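Local coordinates for protein Pa14_01140 (Pseudomonas aeruginosa, PDB 6OX6) that binds the type VI secretion effector Tas1, a (p)ppApp-synthesising toxin, as its immunity protein and probably prevents the toxin's early activation, at residues Asp19-Thr24 and Asn52-Asp57; Val23-Asp28 and Ile34-Tyr39; Glu41-Glu46 and Glu68-Gly73. One frame throughout, in Å; residues are numbered along the deposited sequence.

Overall arrangement
Contacts 1 and 2 share Val23 and Thr24 of strand 23-28, which contact 3 reaches through the Glu43-Arg26 salt bridge and Tyr70 packing on Thr24 and Arg26. Contact 1 packs the strand's start and the preceding turn against helix 53-61. Contact 2, centred about 9 Å away, pairs it with strand 33-38, an edge strand of the four-stranded antiparallel sheet within this chain. Contact 3, centred about 7 Å from contact 2 and about 14 Å from contact 1, joins the segment after strand 33-38 to helix 67-72. Both its segments follow those of contact 2 but alternate with those of contact 1. Helices 53-61 and 67-72 cover opposite faces of the hairpin, and residues of all three contacts reach Tas1.

Contact 1: Asp19-Thr24 and Asn52-Asp57; sequences DFEDVT and NRLFND
Glu21 and Leu54 mark the closest backbone approach here, their CA atoms 8.5 Å apart, so side chains alone join the turn at 19-22 and the start of strand 23-28 to the first turn of helix 53-61. The motif is a helix N-terminus packed against a strand start: Asp22 and Val23 both face Tyr18 in a G1 beta bulge where strand 23-28 begins, while Asn52 is the N-cap of the helix. Asn52 OD1 accepts from Phe55 N at 2.9 Å, in the carbonyl plane and on a lone pair, fixing the helix start from which Arg53 and Leu54 reach across.

Arg53 bends at chi2 and chi3, curling its guanidinium over toward the turn. Its NH1 donates almost straight (171°) to Glu21 OE2 at 3.1 Å, within the guanidinium plane but 32° out of the carboxylate plane, on the syn side. The same NH1 also meets Asp57 OD2 at 2.9 Å, one helical turn on, making a three-residue salt-bridge network. Arg53 thus stands between two like-charged carboxylates, which would otherwise probably repel.

Beside the salt bridges, Leu54 CD1 touches the Glu21 chain from CB to the carboxylate, coming closest at CD (3.4 Å). Val23 CG1 adds a looser apolar contact to the same methyl, 4.3 Å away, and Leu54 also rests on Phe38 and Tyr18 of the sheet.

The network continues into the toxin. Glu21 OE1 binds Tyr297 and Lys305 of the Tas1 chain, and Arg53 NH2 binds Asp296 and Tyr297 of that chain, so this pairing of turn and helix forms part of the interface that holds Tas1. A water at the edge of the Arg53 guanidinium, in its plane, donates to Glu21 OE2 and Asp57 OD2, each at 2.9 Å.

Contact 2: Val23-Asp28 and Ile34-Tyr39; sequences VTYRWD and IHVRFY
Arg37 O is gripped twice by Thr24: the backbone N donates at 2.8 Å and the hydroxyl OG1 at 2.7 Å. OG1 lies in the carbonyl plane on a lone pair, whereas N is tilted 34° from that plane. Thr24 has OG1 set between its backbone N and carbonyl carbon (chi1 72°), which turns the hydroxyl onto this acceptor.

This is the antiparallel beta hairpin of strands 23-28 and 33-38, with Thr24-Arg37 and Arg26-His35 as hydrogen-bonded pairs. Val23-Phe38, Tyr25-Val36 and Trp27-Ile34 are the non-hydrogen-bonded pairs between and beyond them, and they build an apolar face. Val36 CG2 sits at its middle, 3.4 Å from Val23 CG2, tighter than usual for two carbons, and equally near Tyr25 CE2. Val23 CG2 also lies beside Phe38, while Ile34 CG1 meets the edge of the Trp27 ring at CE3 (3.7 Å). Helix 53-61 covers this face through Leu54, Phe55 and Ala58, and Phe38 makes a cation-pi contact with Lys303 of the Tas1 chain.

On the other face Arg26 and His35 run side by side. Bent at chi3, Arg26 brings NH2 over the imidazole face, 3.2 Å above its plane and toward the rim, with the two planes only 15° apart. Its NE is held in a salt bridge by Glu43. A water lies in the plane of the imidazole at its edge, 2.7 Å from His35 ND1, and donates to Arg26 O at 3.0 Å.

Contact 3: Glu41-Glu46 and Glu68-Gly73; sequences EAESPE and EEYETG
The Tyr70 ring meets the Glu43 carboxylate at its edge, with OE2 near the ring plane and the two flat groups turned 48° apart. The ring of Tyr15, in strand 14-18, also meets the Tyr70 ring, their planes at about 50°.

A single short bond carries the contact: Tyr70 OH donates to Glu43 OE2 at 2.5 Å. Glu43 OE2 accepts through its anti lone pair, turned away from the other oxygen. The same approach brings Glu43 OE2 to 3.3 Å from Tyr70 CE2. Glu43 reaches the hydroxyl by running extended beyond CG, its CG anti to the backbone N (chi1 -179°), and the two side chains cross at about a right angle.

Because OE2 also forms the salt bridge with Arg26 NE, two donors grip one oxygen, which probably helps keep Glu43 charged and limits its rotation.

The contact joins the irregular segment after strand 33-38 to the last turn of helix 67-72, and Tyr70 lies against Thr24 and Arg26 of strand 23-28 and Arg37 of strand 33-38.

Contact 1: Asp19-Thr24 and Asn52-Asp57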
loop_
_atom_site.group_PDB
_atom_site.type_symbol
_atom_site.label_atom_id
_atom_site.label_comp_id
_atom_site.label_asym_id
_atom_site.label_seq_id
_atom_site.Cartn_x
_atom_site.Cartn_y
_atom_site.Cartn_z
ATOM N N ASP B 19 10.397 0.079 -5.560
ATOM C CA ASP B 19 10.274 1.000 -6.686
ATOM C C ASP B 19 8.896 1.646 -6.759
ATOM O O ASP B 19 8.798 2.794 -7.216
ATOM C CB ASP B 19 10.612 0.327 -8.018
ATOM C CG ASP B 19 11.179 1.329 -9.040
ATOM O OD1 ASP B 19 10.408 2.182 -9.526
ATOM O OD2 ASP B 19 12.392 1.294 -9.340
ATOM N N PHE B 20 7.838 0.982 -6.271
ATOM C CA PHE B 20 6.511 1.595 -6.344
ATOM C C PHE B 20 6.493 3.002 -5.747
ATOM O O PHE B 20 5.872 3.902 -6.313
ATOM C CB PHE B 20 5.461 0.710 -5.669
ATOM C CG PHE B 20 4.046 1.210 -5.862
ATOM C CD1 PHE B 20 3.488 1.295 -7.135
ATOM C CD2 PHE B 20 3.292 1.640 -4.771
ATOM C CE1 PHE B 20 2.182 1.768 -7.313
ATOM C CE2 PHE B 20 1.981 2.114 -4.935
ATOM C CZ PHE B 20 1.427 2.185 -6.215
ATOM N N GLU B 21 7.198 3.229 -4.632
ATOM C CA GLU B 21 7.253 4.561 -4.031
ATOM C C GLU B 21 8.640 5.186 -4.116
ATOM O O GLU B 21 8.960 6.081 -3.334
ATOM C CB GLU B 21 6.785 4.537 -2.568
ATOM C CG GLU B 21 5.322 4.079 -2.348
ATOM C CD GLU B 21 4.539 4.954 -1.378
ATOM O OE1 GLU B 21 4.901 6.136 -1.154
ATOM O OE2 GLU B 21 3.569 4.433 -0.796
ATOM N N ASP B 22 9.478 4.753 -5.048
ATOM C CA ASP B 22 10.775 5.430 -5.271
ATOM C C ASP B 22 11.566 5.621 -3.966
ATOM O O ASP B 22 12.091 6.696 -3.680
ATOM C CB ASP B 22 10.554 6.782 -5.952
ATOM C CG ASP B 22 10.162 6.646 -7.418
ATOM O OD1 ASP B 22 10.122 5.510 -7.923
ATOM O OD2 ASP B 22 9.903 7.685 -8.061
ATOM N N VAL B 23 11.638 4.573 -3.150
ATOM C CA VAL B 23 12.254 4.687 -1.836
ATOM C C VAL B 23 13.157 3.480 -1.597
ATOM O O VAL B 23 12.906 2.378 -2.111
ATOM C CB VAL B 23 11.182 4.851 -0.723
ATOM C CG1 VAL B 23 10.186 3.636 -0.641
ATOM C CG2 VAL B 23 11.831 5.145 0.601
ATOM N N THR B 24 14.250 3.714 -0.853
ATOM C CA THR B 24 15.153 2.677 -0.371
ATOM C C THR B 24 15.366 2.807 1.140
ATOM O O THR B 24 15.209 3.878 1.737
ATOM C CB THR B 24 16.519 2.721 -1.095
ATOM O OG1 THR B 24 17.284 3.864 -0.652
ATOM C CG2 THR B 24 16.303 2.811 -2.604
ATOM N N ASN B 52 6.723 1.759 10.980
ATOM C CA ASN B 52 6.365 2.779 9.999
ATOM C C ASN B 52 5.643 2.161 8.801
ATOM O O ASN B 52 6.036 1.114 8.289
ATOM C CB ASN B 52 7.620 3.503 9.527
ATOM C CG ASN B 52 7.351 4.456 8.401
ATOM O OD1 ASN B 52 7.555 4.137 7.215
ATOM N ND2 ASN B 52 6.877 5.634 8.755
ATOM N N ARG B 53 4.594 2.836 8.335
ATOM C CA ARG B 53 3.749 2.306 7.267
ATOM C C ARG B 53 4.557 2.012 6.003
ATOM O O ARG B 53 4.483 0.917 5.438
ATOM C CB ARG B 53 2.635 3.317 6.969
ATOM C CG ARG B 53 1.481 2.770 6.127
ATOM C CD ARG B 53 1.748 2.874 4.611
ATOM N NE ARG B 53 2.253 4.189 4.193
ATOM C CZ ARG B 53 2.595 4.498 2.939
ATOM N NH1 ARG B 53 2.511 3.581 1.985
ATOM N NH2 ARG B 53 3.046 5.716 2.636
ATOM N N LEU B 54 5.286 3.005 5.513
ATOM C CA LEU B 54 5.946 2.859 4.217
ATOM C C LEU B 54 7.074 1.836 4.304
ATOM O O LEU B 54 7.277 1.026 3.387
ATOM C CB LEU B 54 6.455 4.230 3.759
ATOM C CG LEU B 54 7.225 4.357 2.440
ATOM C CD1 LEU B 54 6.326 3.907 1.293
ATOM C CD2 LEU B 54 7.734 5.816 2.236
ATOM N N PHE B 55 7.765 1.793 5.440
ATOM C CA PHE B 55 8.778 0.763 5.640
ATOM C C PHE B 55 8.186 -0.646 5.566
ATOM O O PHE B 55 8.740 -1.530 4.901
ATOM C CB PHE B 55 9.464 0.956 6.985
ATOM C CG PHE B 55 10.431 -0.165 7.318
ATOM C CD1 PHE B 55 11.591 -0.331 6.569
ATOM C CD2 PHE B 55 10.160 -1.070 8.343
ATOM C CE1 PHE B 55 12.482 -1.345 6.852
ATOM C CE2 PHE B 55 11.060 -2.106 8.628
ATOM C CZ PHE B 55 12.215 -2.240 7.885
ATOM N N ASN B 56 7.085 -0.885 6.282
ATOM C CA ASN B 56 6.460 -2.198 6.216
ATOM C C ASN B 56 5.902 -2.487 4.820
ATOM O O ASN B 56 5.876 -3.643 4.395
ATOM C CB ASN B 56 5.373 -2.307 7.289
ATOM C CG ASN B 56 5.972 -2.562 8.676
ATOM O OD1 ASN B 56 6.189 -3.709 9.048
ATOM N ND2 ASN B 56 6.262 -1.506 9.420
ATOM N N ASP B 57 5.485 -1.456 4.073
ATOM C CA ASP B 57 5.139 -1.697 2.668
ATOM C C ASP B 57 6.363 -2.151 1.884
ATOM O O ASP B 57 6.273 -3.044 1.028
ATOM C CB ASP B 57 4.524 -0.450 2.028
ATOM C CG ASP B 57 3.036 -0.298 2.340
ATOM O OD1 ASP B 57 2.496 -1.136 3.075
ATOM O OD2 ASP B 57 2.392 0.654 1.837
HETATM O O HOH W 1 3.084 1.536 -0.788
#

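Contact 2: Val23-Asp28 and Ile34-Tyr39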
loop_
_atom_site.group_PDB
_atom_site.type_symbol
_atom_site.label_atom_id
_atom_site.label_comp_id
_atom_site.label_asym_id
_atom_site.label_seq_id
_atom_site.Cartn_x
_atom_site.Cartn_y
_atom_site.Cartn_z
ATOM N N VAL B 23 11.638 4.573 -3.150
ATOM C CA VAL B 23 12.254 4.687 -1.836
ATOM C C VAL B 23 13.157 3.480 -1.597
ATOM O O VAL B 23 12.906 2.378 -2.111
ATOM C CB VAL B 23 11.182 4.851 -0.723
ATOM C CG1 VAL B 23 10.186 3.636 -0.641
ATOM C CG2 VAL B 23 11.831 5.145 0.601
ATOM N N THR B 24 14.250 3.714 -0.853
ATOM C CA THR B 24 15.153 2.677 -0.371
ATOM C C THR B 24 15.366 2.807 1.140
ATOM O O THR B 24 15.209 3.878 1.737
ATOM C CB THR B 24 16.519 2.721 -1.095
ATOM O OG1 THR B 24 17.284 3.864 -0.652
ATOM C CG2 THR B 24 16.303 2.811 -2.604
ATOM N N TYR B 25 15.749 1.693 1.759
ATOM C CA TYR B 25 15.991 1.630 3.192
ATOM C C TYR B 25 17.297 0.907 3.452
ATOM O O TYR B 25 17.723 0.039 2.665
ATOM C CB TYR B 25 14.855 0.902 3.958
ATOM C CG TYR B 25 13.536 1.651 3.916
ATOM C CD1 TYR B 25 12.590 1.361 2.951
ATOM C CD2 TYR B 25 13.265 2.676 4.808
ATOM C CE1 TYR B 25 11.405 2.042 2.897
ATOM C CE2 TYR B 25 12.083 3.355 4.770
ATOM C CZ TYR B 25 11.159 3.039 3.818
ATOM O OH TYR B 25 9.972 3.715 3.768
ATOM N N ARG B 26 17.932 1.295 4.558
ATOM C CA ARG B 26 19.120 0.636 5.067
ATOM C C ARG B 26 18.840 0.178 6.491
ATOM O O ARG B 26 18.426 0.981 7.342
ATOM C CB ARG B 26 20.325 1.574 5.011
ATOM C CG ARG B 26 21.563 1.052 5.737
ATOM C CD ARG B 26 22.720 2.084 5.637
ATOM N NE ARG B 26 22.476 3.323 6.363
ATOM C CZ ARG B 26 22.887 3.543 7.617
ATOM N NH1 ARG B 26 23.544 2.598 8.290
ATOM N NH2 ARG B 26 22.637 4.707 8.207
ATOM N N TRP B 27 19.035 -1.113 6.736
ATOM C CA TRP B 27 18.950 -1.700 8.065
ATOM C C TRP B 27 20.352 -2.009 8.582
ATOM O O TRP B 27 21.164 -2.629 7.889
ATOM C CB TRP B 27 18.078 -2.953 8.015
ATOM C CG TRP B 27 18.191 -3.914 9.169
ATOM C CD1 TRP B 27 18.850 -5.111 9.175
ATOM C CD2 TRP B 27 17.605 -3.772 10.479
ATOM N NE1 TRP B 27 18.719 -5.718 10.404
ATOM C CE2 TRP B 27 17.962 -4.914 11.222
ATOM C CE3 TRP B 27 16.820 -2.782 11.096
ATOM C CZ2 TRP B 27 17.553 -5.105 12.544
ATOM C CZ3 TRP B 27 16.415 -2.968 12.412
ATOM C CH2 TRP B 27 16.780 -4.128 13.120
ATOM N N ASP B 28 20.636 -1.572 9.788
ATOM C CA ASP B 28 21.899 -1.838 10.466
ATOM C C ASP B 28 21.576 -2.821 11.586
ATOM O O ASP B 28 20.914 -2.458 12.563
ATOM C CB ASP B 28 22.489 -0.526 10.993
ATOM C CG ASP B 28 23.832 -0.701 11.702
ATOM O OD1 ASP B 28 24.144 -1.798 12.219
ATOM O OD2 ASP B 28 24.561 0.302 11.778
ATOM N N ILE B 34 16.806 1.651 11.241
ATOM C CA ILE B 34 16.347 1.764 9.874
ATOM C C ILE B 34 16.579 3.193 9.446
ATOM O O ILE B 34 16.180 4.128 10.163
ATOM C CB ILE B 34 14.859 1.414 9.741
ATOM C CG1 ILE B 34 14.576 0.013 10.291
ATOM C CG2 ILE B 34 14.444 1.583 8.287
ATOM C CD1 ILE B 34 13.124 -0.220 10.631
ATOM N N HIS B 35 17.219 3.370 8.293
ATOM C CA HIS B 35 17.296 4.674 7.652
ATOM C C HIS B 35 16.660 4.602 6.279
ATOM O O HIS B 35 16.621 3.541 5.663
ATOM C CB HIS B 35 18.734 5.163 7.531
ATOM C CG HIS B 35 19.283 5.676 8.818
ATOM N ND1 HIS B 35 19.825 4.845 9.773
ATOM C CD2 HIS B 35 19.348 6.930 9.327
ATOM C CE1 HIS B 35 20.211 5.566 10.812
ATOM N NE2 HIS B 35 19.931 6.835 10.568
ATOM N N VAL B 36 16.177 5.744 5.791
ATOM C CA VAL B 36 15.460 5.815 4.526
ATOM C C VAL B 36 16.246 6.702 3.576
ATOM O O VAL B 36 16.873 7.677 4.015
ATOM C CB VAL B 36 14.024 6.347 4.716
ATOM C CG1 VAL B 36 14.040 7.814 5.232
ATOM C CG2 VAL B 36 13.260 6.256 3.427
ATOM N N ARG B 37 16.241 6.338 2.277
ATOM C CA ARG B 37 16.854 7.158 1.226
ATOM C C ARG B 37 15.931 7.156 0.018
ATOM O O ARG B 37 15.754 6.114 -0.622
ATOM C CB ARG B 37 18.235 6.641 0.839
ATOM C CG ARG B 37 18.936 7.530 -0.163
ATOM C CD ARG B 37 20.396 7.176 -0.330
ATOM N NE ARG B 37 21.031 8.078 -1.285
ATOM C CZ ARG B 37 22.251 7.921 -1.792
ATOM N NH1 ARG B 37 23.012 6.887 -1.456
ATOM N NH2 ARG B 37 22.700 8.809 -2.654
ATOM N N PHE B 38 15.327 8.304 -0.282
ATOM C CA PHE B 38 14.416 8.414 -1.416
ATOM C C PHE B 38 15.196 8.585 -2.699
ATOM O O PHE B 38 16.318 9.097 -2.690
ATOM C CB PHE B 38 13.455 9.585 -1.238
ATOM C CG PHE B 38 12.436 9.363 -0.130
ATOM C CD1 PHE B 38 12.660 9.848 1.150
ATOM C CD2 PHE B 38 11.282 8.656 -0.374
ATOM C CE1 PHE B 38 11.755 9.639 2.158
ATOM C CE2 PHE B 38 10.346 8.431 0.659
ATOM C CZ PHE B 38 10.598 8.925 1.912
ATOM N N TYR B 39 14.599 8.140 -3.811
ATOM C CA TYR B 39 15.268 8.248 -5.104
ATOM C C TYR B 39 15.701 9.678 -5.337
ATOM O O TYR B 39 14.938 10.611 -5.088
ATOM C CB TYR B 39 14.344 7.820 -6.241
ATOM C CG TYR B 39 14.168 6.337 -6.424
ATOM C CD1 TYR B 39 14.477 5.429 -5.406
ATOM C CD2 TYR B 39 13.683 5.846 -7.623
ATOM C CE1 TYR B 39 14.286 4.066 -5.580
ATOM C CE2 TYR B 39 13.487 4.516 -7.809
ATOM C CZ TYR B 39 13.781 3.620 -6.792
ATOM O OH TYR B 39 13.586 2.275 -7.057
HETATM O O HOH W 2 20.021 2.134 9.620
#

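Contact 3: Glu41-Glu46 and Glu68-Gly73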
loop_
_atom_site.group_PDB
_atom_site.type_symbol
_atom_site.label_atom_id
_atom_site.label_comp_id
_atom_site.label_asym_id
_atom_site.label_seq_id
_atom_site.Cartn_x
_atom_site.Cartn_y
_atom_site.Cartn_z
ATOM N N GLU B 41 17.976 11.443 -3.716
ATOM C CA GLU B 41 18.307 12.217 -2.530
ATOM C C GLU B 41 19.401 11.524 -1.747
ATOM O O GLU B 41 19.642 10.329 -1.906
ATOM C CB GLU B 41 17.084 12.400 -1.623
ATOM C CG GLU B 41 16.014 13.247 -2.263
ATOM C CD GLU B 41 14.762 13.392 -1.413
ATOM O OE1 GLU B 41 14.852 13.251 -0.171
ATOM O OE2 GLU B 41 13.694 13.664 -2.003
ATOM N N ALA B 42 20.012 12.278 -0.838
ATOM C CA ALA B 42 20.831 11.661 0.195
ATOM C C ALA B 42 19.946 10.962 1.236
ATOM O O ALA B 42 18.743 11.219 1.354
ATOM C CB ALA B 42 21.727 12.702 0.870
ATOM N N GLU B 43 20.560 10.039 1.974
ATOM C CA GLU B 43 19.870 9.373 3.067
ATOM C C GLU B 43 19.390 10.390 4.106
ATOM O O GLU B 43 20.117 11.320 4.479
ATOM C CB GLU B 43 20.805 8.348 3.716
ATOM C CG GLU B 43 20.192 7.570 4.865
ATOM C CD GLU B 43 21.166 6.556 5.441
ATOM O OE1 GLU B 43 21.842 6.917 6.432
ATOM O OE2 GLU B 43 21.263 5.413 4.900
ATOM N N SER B 44 18.158 10.201 4.581
ATOM C CA SER B 44 17.632 11.087 5.603
ATOM C C SER B 44 18.368 10.811 6.912
ATOM O O SER B 44 18.594 9.651 7.264
ATOM C CB SER B 44 16.123 10.857 5.795
ATOM O OG SER B 44 15.404 11.342 4.663
ATOM N N PRO B 45 18.753 11.845 7.659
ATOM C CA PRO B 45 19.396 11.575 8.955
ATOM C C PRO B 45 18.454 10.974 9.989
ATOM O O PRO B 45 18.909 10.183 10.822
ATOM C CB PRO B 45 19.912 12.956 9.386
ATOM C CG PRO B 45 19.021 13.940 8.656
ATOM C CD PRO B 45 18.763 13.280 7.320
ATOM N N GLU B 46 17.161 11.289 9.970
ATOM C CA GLU B 46 16.278 10.794 11.040
ATOM C C GLU B 46 15.983 9.303 10.872
ATOM O O GLU B 46 15.401 8.906 9.850
ATOM C CB GLU B 46 14.970 11.560 11.067
ATOM C CG GLU B 46 14.143 11.281 12.320
ATOM C CD GLU B 46 12.763 11.951 12.295
ATOM O OE1 GLU B 46 12.140 12.005 11.211
ATOM O OE2 GLU B 46 12.307 12.438 13.366
ATOM N N GLU B 68 26.293 -1.576 -2.101
ATOM C CA GLU B 68 26.781 -0.681 -3.147
ATOM C C GLU B 68 25.621 -0.046 -3.912
ATOM O O GLU B 68 25.625 1.164 -4.159
ATOM C CB GLU B 68 27.738 -1.409 -4.103
ATOM C CG GLU B 68 28.019 -0.636 -5.402
ATOM C CD GLU B 68 26.976 -0.930 -6.497
ATOM O OE1 GLU B 68 26.468 -2.076 -6.537
ATOM O OE2 GLU B 68 26.637 -0.015 -7.293
ATOM N N GLU B 69 24.612 -0.839 -4.292
ATOM C CA GLU B 69 23.458 -0.267 -4.983
ATOM C C GLU B 69 22.792 0.813 -4.140
ATOM O O GLU B 69 22.438 1.886 -4.645
ATOM C CB GLU B 69 22.434 -1.348 -5.316
ATOM C CG GLU B 69 22.897 -2.374 -6.303
ATOM C CD GLU B 69 21.829 -3.415 -6.543
ATOM O OE1 GLU B 69 20.901 -3.181 -7.359
ATOM O OE2 GLU B 69 21.880 -4.446 -5.844
ATOM N N TYR B 70 22.566 0.521 -2.860
ATOM C CA TYR B 70 21.976 1.514 -1.970
ATOM C C TYR B 70 22.829 2.771 -1.912
ATOM O O TYR B 70 22.318 3.889 -2.051
ATOM C CB TYR B 70 21.801 0.934 -0.573
ATOM C CG TYR B 70 21.251 1.937 0.416
ATOM C CD1 TYR B 70 19.896 2.096 0.567
ATOM C CD2 TYR B 70 22.101 2.752 1.172
ATOM C CE1 TYR B 70 19.377 2.994 1.457
ATOM C CE2 TYR B 70 21.588 3.675 2.064
ATOM C CZ TYR B 70 20.226 3.785 2.194
ATOM O OH TYR B 70 19.686 4.675 3.066
ATOM N N GLU B 71 24.141 2.608 -1.720
ATOM C CA GLU B 71 24.986 3.783 -1.549
ATOM C C GLU B 71 25.123 4.566 -2.841
ATOM O O GLU B 71 25.254 5.795 -2.808
ATOM C CB GLU B 71 26.352 3.371 -1.021
ATOM C CG GLU B 71 26.278 2.878 0.401
ATOM C CD GLU B 71 27.633 2.453 0.931
ATOM O OE1 GLU B 71 28.630 2.630 0.197
ATOM O OE2 GLU B 71 27.696 1.956 2.082
ATOM N N THR B 72 25.086 3.883 -3.984
ATOM C CA THR B 72 25.106 4.608 -5.246
ATOM C C THR B 72 23.833 5.422 -5.423
ATOM O O THR B 72 23.879 6.588 -5.840
ATOM C CB THR B 72 25.283 3.638 -6.409
ATOM O OG1 THR B 72 26.514 2.924 -6.242
ATOM C CG2 THR B 72 25.334 4.403 -7.694
ATOM N N GLY B 73 22.688 4.830 -5.101
ATOM C CA GLY B 73 21.428 5.531 -5.188
ATOM C C GLY B 73 20.777 5.418 -6.554
ATOM O O GLY B 73 21.365 4.967 -7.538
#